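Local coordinates for phosphoinositide 3-kinase adapter protein 1 (Homo sapiens, PDB 5FOR) that links B-cell receptor and Toll-like receptor signalling to phosphoinositide 3-kinase, here represented by its TIR domain, at residues C7-Y13 / T61-L67; R43-E47 / E71-H75; V95-C100 / W118-C123. One frame throughout, in Å; residues are numbered along the deposited sequence. Where two conformers were deposited one is given.

All three contacts lie in one TIR domain, built on a parallel sheet with the strand order 40-43, 9-13, 63-68, 95-99, 119-121. Interaction 1 joins the central strand to a neighbour, interaction 3 the last two strands; their centres are about 12 Å apart, and V66 bonds through its backbone to both V96 and L98. Interaction 2 lies beyond the C-terminal strand ends, its centre about 15 Å from that of interaction 1 and 17 Å from that of interaction 3. Along the chain the segments of interactions 1 and 2 alternate; 95-100/118-123 follows both. Y13 O with L44 N (2.8 Å, probably a hydrogen bond) and V66 CG1 with L72 CD2 (3.8 Å) tie interaction 2 to the sheet core.

Interaction 1: residues C7-Y13 / T61-L67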
loop_
_atom_site.group_PDB
_atom_site.type_symbol
_atom_site.label_atom_id
_atom_site.label_comp_id
_atom_site.label_asym_id
_atom_site.label_seq_id
_atom_site.Cartn_x
_atom_site.Cartn_y
_atom_site.Cartn_z
ATOM N N CYS A 7 12.708 5.754 -3.829
ATOM C CA CYS A 7 11.441 5.933 -3.112
ATOM C C CYS A 7 11.442 5.322 -1.707
ATOM O O CYS A 7 11.875 4.188 -1.515
ATOM C CB CYS A 7 10.300 5.318 -3.938
ATOM S SG CYS A 7 8.596 5.653 -3.368
ATOM N N ASP A 8 10.946 6.071 -0.726
ATOM C CA ASP A 8 10.856 5.567 0.643
ATOM C C ASP A 8 9.476 4.988 1.003
ATOM O O ASP A 8 9.387 3.872 1.503
ATOM C CB ASP A 8 11.204 6.671 1.618
ATOM C CG ASP A 8 12.574 7.244 1.361
ATOM O OD1 ASP A 8 13.567 6.505 1.574
ATOM O OD2 ASP A 8 12.648 8.427 0.947
ATOM N N ILE A 9 8.419 5.758 0.746
ATOM C CA ILE A 9 7.050 5.343 1.022
ATOM C C ILE A 9 6.214 5.339 -0.264
ATOM O O ILE A 9 6.071 6.365 -0.937
ATOM C CB ILE A 9 6.400 6.246 2.098
ATOM C CG1 ILE A 9 7.236 6.231 3.392
ATOM C CG2 ILE A 9 4.929 5.792 2.360
ATOM C CD1 ILE A 9 6.726 7.149 4.486
ATOM N N LEU A 10 5.663 4.179 -0.602
ATOM C CA LEU A 10 4.851 4.058 -1.797
ATOM C C LEU A 10 3.402 3.672 -1.455
ATOM O O LEU A 10 3.157 2.607 -0.893
ATOM C CB LEU A 10 5.457 3.029 -2.757
ATOM C CG LEU A 10 4.601 2.810 -4.019
ATOM C CD1 LEU A 10 4.480 4.086 -4.886
ATOM C CD2 LEU A 10 5.155 1.671 -4.830
ATOM N N ILE A 11 2.460 4.551 -1.793
ATOM C CA ILE A 11 1.040 4.297 -1.582
ATOM C C ILE A 11 0.441 3.706 -2.857
ATOM O O ILE A 11 0.364 4.374 -3.888
ATOM C CB ILE A 11 0.286 5.562 -1.160
ATOM C CG1 ILE A 11 1.011 6.267 -0.002
ATOM C CG2 ILE A 11 -1.175 5.207 -0.776
ATOM C CD1 ILE A 11 0.388 7.571 0.430
ATOM N N VAL A 12 0.057 2.435 -2.773
ATOM C CA VAL A 12 -0.595 1.698 -3.857
ATOM C C VAL A 12 -2.113 1.678 -3.652
ATOM O O VAL A 12 -2.599 1.251 -2.610
ATOM C CB VAL A 12 -0.043 0.270 -3.936
ATOM C CG1 VAL A 12 -0.586 -0.446 -5.149
ATOM C CG2 VAL A 12 1.467 0.315 -3.956
ATOM N N TYR A 13 -2.867 2.158 -4.626
ATOM C CA TYR A 13 -4.312 2.262 -4.454
ATOM C C TYR A 13 -5.048 2.149 -5.789
ATOM O O TYR A 13 -4.456 2.203 -6.855
ATOM C CB TYR A 13 -4.676 3.588 -3.769
ATOM C CG TYR A 13 -4.504 4.778 -4.681
ATOM C CD1 TYR A 13 -3.236 5.172 -5.115
ATOM C CD2 TYR A 13 -5.601 5.484 -5.136
ATOM C CE1 TYR A 13 -3.066 6.250 -5.969
ATOM C CE2 TYR A 13 -5.452 6.555 -5.984
ATOM C CZ TYR A 13 -4.174 6.942 -6.398
ATOM O OH TYR A 13 -4.023 8.015 -7.241
ATOM N N THR A 61 10.977 0.648 -3.713
ATOM C CA THR A 61 10.583 1.438 -2.547
ATOM C C THR A 61 10.963 0.732 -1.244
ATOM O O THR A 61 11.156 -0.481 -1.220
ATOM C CB THR A 61 9.074 1.750 -2.564
ATOM O OG1 THR A 61 8.740 2.575 -1.435
ATOM C CG2 THR A 61 8.275 0.456 -2.550
ATOM N N ARG A 62 11.113 1.501 -0.174
ATOM C CA ARG A 62 11.512 0.935 1.108
ATOM C C ARG A 62 10.288 0.397 1.846
ATOM O O ARG A 62 10.359 -0.627 2.518
ATOM C CB ARG A 62 12.248 1.975 1.970
ATOM C CG ARG A 62 12.642 1.457 3.362
ATOM C CD ARG A 62 13.984 2.014 3.855
ATOM N NE ARG A 62 13.856 3.317 4.508
ATOM C CZ ARG A 62 14.198 4.474 3.951
ATOM N NH1 ARG A 62 14.693 4.502 2.722
ATOM N NH2 ARG A 62 14.052 5.604 4.630
ATOM N N CYS A 63 9.158 1.079 1.691
ATOM C CA CYS A 63 7.932 0.713 2.393
ATOM C C CYS A 63 6.711 0.831 1.464
ATOM O O CYS A 63 6.642 1.725 0.614
ATOM C CB CYS A 63 7.808 1.591 3.633
ATOM S SG CYS A 63 6.207 1.836 4.325
ATOM N N VAL A 64 5.769 -0.108 1.580
ATOM C CA VAL A 64 4.582 -0.044 0.744
ATOM C C VAL A 64 3.378 0.083 1.638
ATOM O O VAL A 64 3.265 -0.607 2.649
ATOM C CB VAL A 64 4.433 -1.259 -0.198
ATOM C CG1 VAL A 64 3.167 -1.114 -1.016
ATOM C CG2 VAL A 64 5.592 -1.338 -1.143
ATOM N N VAL A 65 2.487 0.991 1.263
ATOM C CA VAL A 65 1.224 1.145 1.942
ATOM C C VAL A 65 0.171 0.733 0.937
ATOM O O VAL A 65 0.052 1.350 -0.125
ATOM C CB VAL A 65 1.002 2.584 2.455
ATOM C CG1 VAL A 65 -0.361 2.710 3.142
ATOM C CG2 VAL A 65 2.145 3.005 3.409
ATOM N N VAL A 66 -0.564 -0.327 1.267
ATOM C CA VAL A 66 -1.590 -0.886 0.371
ATOM C C VAL A 66 -2.985 -0.437 0.789
ATOM O O VAL A 66 -3.452 -0.769 1.900
ATOM C CB VAL A 66 -1.518 -2.450 0.339
ATOM C CG1 VAL A 66 -2.390 -2.996 -0.762
ATOM C CG2 VAL A 66 -0.075 -2.922 0.168
ATOM N N LEU A 67 -3.667 0.322 -0.069
ATOM C CA LEU A 67 -5.045 0.681 0.280
ATOM C C LEU A 67 -5.929 -0.462 -0.206
ATOM O O LEU A 67 -6.140 -0.638 -1.400
ATOM C CB LEU A 67 -5.468 2.033 -0.311
ATOM C CG LEU A 67 -4.573 3.237 0.042
ATOM C CD1 LEU A 67 -5.299 4.549 -0.121
ATOM C CD2 LEU A 67 -4.018 3.138 1.442
#
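D8, T61 and L10 lose the most surface where 7-13 meets 61-67, and they mark the entry to the strand pair and its interior. D8 precedes strand 9-13. Its CA-to-CB bond points away from the other segment, yet the carboxylate swings back so that OD1 forms a salt bridge with R62 NH1 at 2.6 Å; D8 CB lies over one face of the guanidinium. The acid and base suit this partly exposed end of the sheet. D8 OD2 also accepts a hydrogen bond from the backbone N of dimethylated lysine 38, and R62 NE bonds to I138 O.

T61 is where the chain leaves helix 52-60. Its hydroxyl suits this turn into the strand: OG1 donates to C63 O at 3.1 Å, the same oxygen that receives L10 N at 2.9 Å. T61 OG1 also lies 3.6 Å from L10 CB.

The parallel pairing starts at I9 opposite C63 and runs to V12 opposite V66; L10 lies inside it. V65 N donates to L10 O at 2.8 Å, V12 N to V65 O at 2.9 Å and L67 N to V12 O at 2.9 Å. The L10 side chain shares a sheet face with V12, V64 and V66, where F58 of helix 52-60 packs on it, a place for a bulky aliphatic residue. Opposite, branched I9, I11 and V65 suit extended backbone; I9 CG2 is 4.1 Å from V65 CG2.

The strands run at 21° to one another. Adjacent inside a sheet of order 2-1-3-4-5, with 40-43 outside 9-13, they follow the flavodoxin-like fold of TIR domains.

Interaction 2: residues R43-E47 / E71-H75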
loop_
_atom_site.group_PDB
_atom_site.type_symbol
_atom_site.label_atom_id
_atom_site.label_comp_id
_atom_site.label_asym_id
_atom_site.label_seq_id
_atom_site.Cartn_x
_atom_site.Cartn_y
_atom_site.Cartn_z
ATOM N N ARG A 43 -1.379 4.520 -8.895
ATOM C CA ARG A 43 -2.763 4.133 -9.014
ATOM C C ARG A 43 -2.888 2.910 -9.932
ATOM O O ARG A 43 -2.388 2.912 -11.045
ATOM C CB ARG A 43 -3.605 5.295 -9.528
ATOM C CG ARG A 43 -4.749 4.812 -10.399
ATOM C CD ARG A 43 -5.397 5.929 -11.151
ATOM N NE ARG A 43 -5.670 7.037 -10.262
ATOM C CZ ARG A 43 -6.652 7.900 -10.473
ATOM N NH1 ARG A 43 -7.426 7.776 -11.549
ATOM N NH2 ARG A 43 -6.872 8.882 -9.615
ATOM N N LEU A 44 -3.561 1.874 -9.446
ATOM C CA LEU A 44 -3.752 0.627 -10.187
ATOM C C LEU A 44 -5.059 0.579 -10.938
ATOM O O LEU A 44 -6.135 0.556 -10.317
ATOM C CB LEU A 44 -3.717 -0.586 -9.246
ATOM C CG LEU A 44 -2.378 -1.171 -8.811
ATOM C CD1 LEU A 44 -2.623 -2.537 -8.218
ATOM C CD2 LEU A 44 -1.370 -1.240 -9.981
ATOM N N GLY A 45 -4.946 0.529 -12.268
ATOM C CA GLY A 45 -6.030 0.160 -13.167
ATOM C C GLY A 45 -7.101 1.209 -13.291
ATOM O O GLY A 45 -7.047 2.224 -12.599
ATOM N N PRO A 46 -8.061 0.992 -14.202
ATOM C CA PRO A 46 -8.035 -0.076 -15.200
ATOM C C PRO A 46 -7.546 0.462 -16.532
ATOM O O PRO A 46 -7.625 -0.206 -17.564
ATOM C CB PRO A 46 -9.495 -0.486 -15.288
ATOM C CG PRO A 46 -10.221 0.818 -15.112
ATOM C CD PRO A 46 -9.373 1.667 -14.178
ATOM N N GLU A 47 -7.060 1.695 -16.493
ATOM C CA GLU A 47 -6.629 2.392 -17.689
ATOM C C GLU A 47 -5.252 1.923 -18.140
ATOM O O GLU A 47 -4.866 2.150 -19.284
ATOM C CB GLU A 47 -6.604 3.908 -17.450
ATOM C CG GLU A 47 -5.457 4.382 -16.550
ATOM C CD GLU A 47 -5.807 4.349 -15.073
ATOM O OE1 GLU A 47 -6.883 3.821 -14.731
ATOM O OE2 GLU A 47 -5.018 4.872 -14.259
ATOM N N GLU A 71 -11.849 -2.550 -5.562
ATOM C CA GLU A 71 -11.263 -2.463 -6.897
ATOM C C GLU A 71 -9.811 -2.908 -6.885
ATOM O O GLU A 71 -9.314 -3.437 -7.867
ATOM C CB GLU A 71 -11.382 -1.041 -7.434
ATOM C CG GLU A 71 -11.008 -0.884 -8.889
ATOM C CD GLU A 71 -11.167 0.554 -9.388
ATOM O OE1 GLU A 71 -11.816 1.362 -8.685
ATOM O OE2 GLU A 71 -10.638 0.869 -10.482
ATOM N N LEU A 72 -9.128 -2.710 -5.761
ATOM C CA LEU A 72 -7.753 -3.099 -5.695
ATOM C C LEU A 72 -7.640 -4.628 -5.595
ATOM O O LEU A 72 -6.822 -5.210 -6.302
ATOM C CB LEU A 72 -7.039 -2.410 -4.532
ATOM C CG LEU A 72 -5.549 -2.794 -4.561
ATOM C CD1 LEU A 72 -4.649 -1.602 -4.829
ATOM C CD2 LEU A 72 -5.120 -3.526 -3.289
ATOM N N VAL A 73 -8.447 -5.289 -4.758
ATOM C CA VAL A 73 -8.264 -6.734 -4.630
ATOM C C VAL A 73 -8.641 -7.416 -5.942
ATOM O O VAL A 73 -8.061 -8.452 -6.269
ATOM C CB VAL A 73 -9.018 -7.394 -3.414
ATOM C CG1 VAL A 73 -9.409 -6.412 -2.354
ATOM C CG2 VAL A 73 -10.147 -8.319 -3.842
ATOM N N GLN A 74 -9.531 -6.821 -6.733
ATOM C CA GLN A 74 -9.790 -7.363 -8.077
ATOM C C GLN A 74 -8.510 -7.536 -8.898
ATOM O O GLN A 74 -8.460 -8.393 -9.777
ATOM C CB GLN A 74 -10.762 -6.487 -8.858
ATOM C CG GLN A 74 -12.218 -6.837 -8.637
ATOM C CD GLN A 74 -13.141 -5.725 -9.088
ATOM O OE1 GLN A 74 -12.759 -4.875 -9.902
ATOM N NE2 GLN A 74 -14.362 -5.713 -8.553
ATOM N N HIS A 75 -7.463 -6.767 -8.587
ATOM C CA HIS A 75 -6.195 -6.916 -9.313
ATOM C C HIS A 75 -5.412 -8.086 -8.776
ATOM O O HIS A 75 -4.544 -8.613 -9.475
ATOM C CB HIS A 75 -5.340 -5.635 -9.261
ATOM C CG HIS A 75 -5.971 -4.457 -9.935
ATOM N ND1 HIS A 75 -7.346 -4.305 -10.034
ATOM C CD2 HIS A 75 -5.443 -3.418 -10.606
ATOM C CE1 HIS A 75 -7.617 -3.202 -10.691
ATOM N NE2 HIS A 75 -6.482 -2.641 -11.063
#
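This is a loop-to-helix packing contact of mixed character, with a leucine pair beside a histidine ring set against backbone, formed where the chain leaves strand 40-43 and meets helix 70-76 beyond the C-terminal ends of the sheet strands. L44 and H75 bury the most surface. L44 directs its CA-to-CB bond at the helix, placing CB 3.6 Å from H75 CD2, while L44 CD1 reaches L72 CD1 at 4.1 Å. A leucine fits here because its side chain also rests on V12, and L72 rests on V66, so the contact extends the hydrophobic interior of the sheet.

Residues E71, L72 and H75, spaced one and four along the helix, present their side chains to the loop. The planar imidazole of H75 slots against the backbone: G45 CA lies near the plane of the ring, at its edge, 3.5 Å from NE2. Any side chain on G45 would collide with that ring, and the positive phi of 72° independently favours glycine. P46, exposed, follows a cis peptide bond; P46 CD sits 4.0 Å from E71 OE2.

The loop after strand 9-13 bonds to both segments: S14 OG to L44 O, and E71 N to D16 OD2.

By its position between the second strand and second helix of the domain, 44-47, just after strand 40-43, begins the BB loop, which in other TIR domains often takes part in TIR–TIR recognition; here the base of that loop is packed against the helix after the third strand.

Interaction 3: residues V95-C100 / W118-C123; sequences VVRLLC and WQELTC
Place L121 (chi1 m, chi2 t) at the apolar centre, with CD1 3.6 Å from V96 CG1 and CB 3.6 Å from L98 CD1, which chi1 t and chi2 p of L98 carry there. V96, L98, Q119 and L121 share one sheet face, against which helix 127-134 packs. At the N-terminal end, V95 CG1 stands over the six-membered ring of W118, a CH-pi contact 3.5 Å from the centroid; the broad indole (chi1 m) suits this buried corner.

The backbone is extended, with phi/psi near -120/135 from V95 to R97. The strands are parallel at 22°, their axes 4.7 Å apart, in the register V96–Q119, R97–E120, L98–L121. R97 N donates to Q119 O (2.9 Å), L121 N to R97 O (2.7 Å) and L99 N to L121 O (2.9 Å); Q119 N to V95 O (3.4 Å) is weak. This is the margin of the TIR domain's parallel sheet, 119-121 being its outermost strand, reached by a connection without helix.

On the other face, R97 (chi1 p, then extended) sends its guanidinium to E120 (chi1 t): NE and NH2 both bond to E120 OE1, at 2.7 and 2.9 Å, in a salt bridge. R97 NH1 bonds to W115 O, and W115 adds a cation-pi contact. L99 CD1 lies 3.5 Å from E120 OE2 at the polar edge.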
loop_
_atom_site.group_PDB
_atom_site.type_symbol
_atom_site.label_atom_id
_atom_site.label_comp_id
_atom_site.label_asym_id
_atom_site.label_seq_id
_atom_site.Cartn_x
_atom_site.Cartn_y
_atom_site.Cartn_z
ATOM N N VAL A 95 5.471 -3.823 4.952
ATOM C CA VAL A 95 4.177 -3.637 4.300
ATOM C C VAL A 95 3.076 -3.218 5.261
ATOM O O VAL A 95 2.897 -3.798 6.335
ATOM C CB VAL A 95 3.719 -4.899 3.536
ATOM C CG1 VAL A 95 2.384 -4.616 2.732
ATOM C CG2 VAL A 95 4.804 -5.373 2.644
ATOM N N VAL A 96 2.325 -2.206 4.843
ATOM C CA VAL A 96 1.202 -1.714 5.616
ATOM C C VAL A 96 -0.044 -1.776 4.771
ATOM O O VAL A 96 -0.028 -1.436 3.581
ATOM C CB VAL A 96 1.457 -0.279 6.131
ATOM C CG1 VAL A 96 0.282 0.205 7.000
ATOM C CG2 VAL A 96 2.731 -0.275 6.943
ATOM N N ARG A 97 -1.137 -2.226 5.369
ATOM C CA ARG A 97 -2.381 -2.225 4.611
ATOM C C ARG A 97 -3.408 -1.413 5.344
ATOM O O ARG A 97 -3.478 -1.426 6.588
ATOM C CB ARG A 97 -2.889 -3.647 4.327
ATOM C CG ARG A 97 -3.434 -4.444 5.521
ATOM C CD ARG A 97 -4.048 -5.770 5.032
ATOM N NE ARG A 97 -4.307 -6.651 6.156
ATOM C CZ ARG A 97 -3.490 -7.606 6.584
ATOM N NH1 ARG A 97 -2.366 -7.874 5.938
ATOM N NH2 ARG A 97 -3.819 -8.311 7.659
ATOM N N LEU A 98 -4.171 -0.654 4.569
ATOM C CA LEU A 98 -5.317 0.044 5.110
ATOM C C LEU A 98 -6.585 -0.582 4.547
ATOM O O LEU A 98 -6.757 -0.678 3.335
ATOM C CB LEU A 98 -5.270 1.536 4.787
ATOM C CG LEU A 98 -6.589 2.192 5.210
ATOM C CD1 LEU A 98 -6.558 2.359 6.697
ATOM C CD2 LEU A 98 -6.828 3.513 4.526
ATOM N N LEU A 99 -7.468 -1.014 5.431
ATOM C CA LEU A 99 -8.734 -1.617 5.013
ATOM C C LEU A 99 -9.718 -0.555 4.597
ATOM O O LEU A 99 -10.242 0.156 5.448
ATOM C CB LEU A 99 -9.342 -2.448 6.144
ATOM C CG LEU A 99 -8.454 -3.567 6.679
ATOM C CD1 LEU A 99 -9.155 -4.342 7.790
ATOM C CD2 LEU A 99 -8.082 -4.486 5.554
ATOM N N CYS A 100 -9.992 -0.468 3.299
ATOM C CA CYS A 100 -10.951 0.506 2.754
ATOM C C CYS A 100 -12.241 -0.149 2.267
ATOM O O CYS A 100 -12.423 -0.331 1.056
ATOM C CB CYS A 100 -10.353 1.284 1.576
ATOM S SG CYS A 100 -8.943 2.259 1.932
ATOM N N TRP A 118 1.642 -8.439 8.011
ATOM C CA TRP A 118 1.578 -7.023 7.718
ATOM C C TRP A 118 0.965 -6.304 8.918
ATOM O O TRP A 118 0.187 -6.840 9.708
ATOM C CB TRP A 118 0.762 -6.708 6.452
ATOM C CG TRP A 118 1.206 -7.424 5.225
ATOM C CD1 TRP A 118 2.221 -8.322 5.133
ATOM C CD2 TRP A 118 0.615 -7.344 3.911
ATOM N NE1 TRP A 118 2.317 -8.794 3.848
ATOM C CE2 TRP A 118 1.358 -8.198 3.079
ATOM C CE3 TRP A 118 -0.420 -6.596 3.363
ATOM C CZ2 TRP A 118 1.080 -8.334 1.713
ATOM C CZ3 TRP A 118 -0.702 -6.735 2.012
ATOM C CH2 TRP A 118 0.050 -7.596 1.200
ATOM N N GLN A 119 1.412 -5.090 9.061
ATOM C CA GLN A 119 0.739 -4.050 9.789
ATOM C C GLN A 119 -0.588 -3.664 9.139
ATOM O O GLN A 119 -0.653 -3.340 7.948
ATOM C CB GLN A 119 1.804 -2.980 9.886
ATOM C CG GLN A 119 1.769 -1.653 10.520
ATOM C CD GLN A 119 3.042 -1.393 11.279
ATOM O OE1 GLN A 119 3.604 -0.318 11.244
ATOM N NE2 GLN A 119 3.178 -2.172 12.280
ATOM N N GLU A 120 -1.663 -3.767 9.923
ATOM C CA GLU A 120 -3.001 -3.476 9.403
ATOM C C GLU A 120 -3.620 -2.217 10.001
ATOM O O GLU A 120 -3.571 -1.996 11.202
ATOM C CB GLU A 120 -3.953 -4.660 9.634
ATOM C CG GLU A 120 -5.323 -4.504 8.946
ATOM C CD GLU A 120 -6.203 -5.777 9.060
ATOM O OE1 GLU A 120 -6.116 -6.681 8.180
ATOM O OE2 GLU A 120 -6.976 -5.875 10.041
ATOM N N LEU A 121 -4.228 -1.401 9.155
ATOM C CA LEU A 121 -4.922 -0.219 9.650
ATOM C C LEU A 121 -6.381 -0.175 9.218
ATOM O O LEU A 121 -6.779 -0.731 8.184
ATOM C CB LEU A 121 -4.224 1.057 9.168
ATOM C CG LEU A 121 -2.734 1.171 9.463
ATOM C CD1 LEU A 121 -2.159 2.308 8.641
ATOM C CD2 LEU A 121 -2.544 1.436 10.930
ATOM N N THR A 122 -7.161 0.541 10.000
ATOM C CA THR A 122 -8.558 0.758 9.681
ATOM C C THR A 122 -8.889 2.236 9.440
ATOM O O THR A 122 -8.100 3.130 9.758
ATOM C CB THR A 122 -9.443 0.220 10.809
ATOM O OG1 THR A 122 -9.328 1.088 11.941
ATOM C CG2 THR A 122 -8.986 -1.181 11.205
ATOM N N CYS A 123 -10.072 2.450 8.873
ATOM C CA CYS A 123 -10.681 3.750 8.604
ATOM C C CYS A 123 -11.026 4.558 9.836
ATOM O O CYS A 123 -11.298 5.754 9.724
ATOM C CB CYS A 123 -11.955 3.570 7.764
ATOM S SG CYS A 123 -11.621 3.107 6.022
#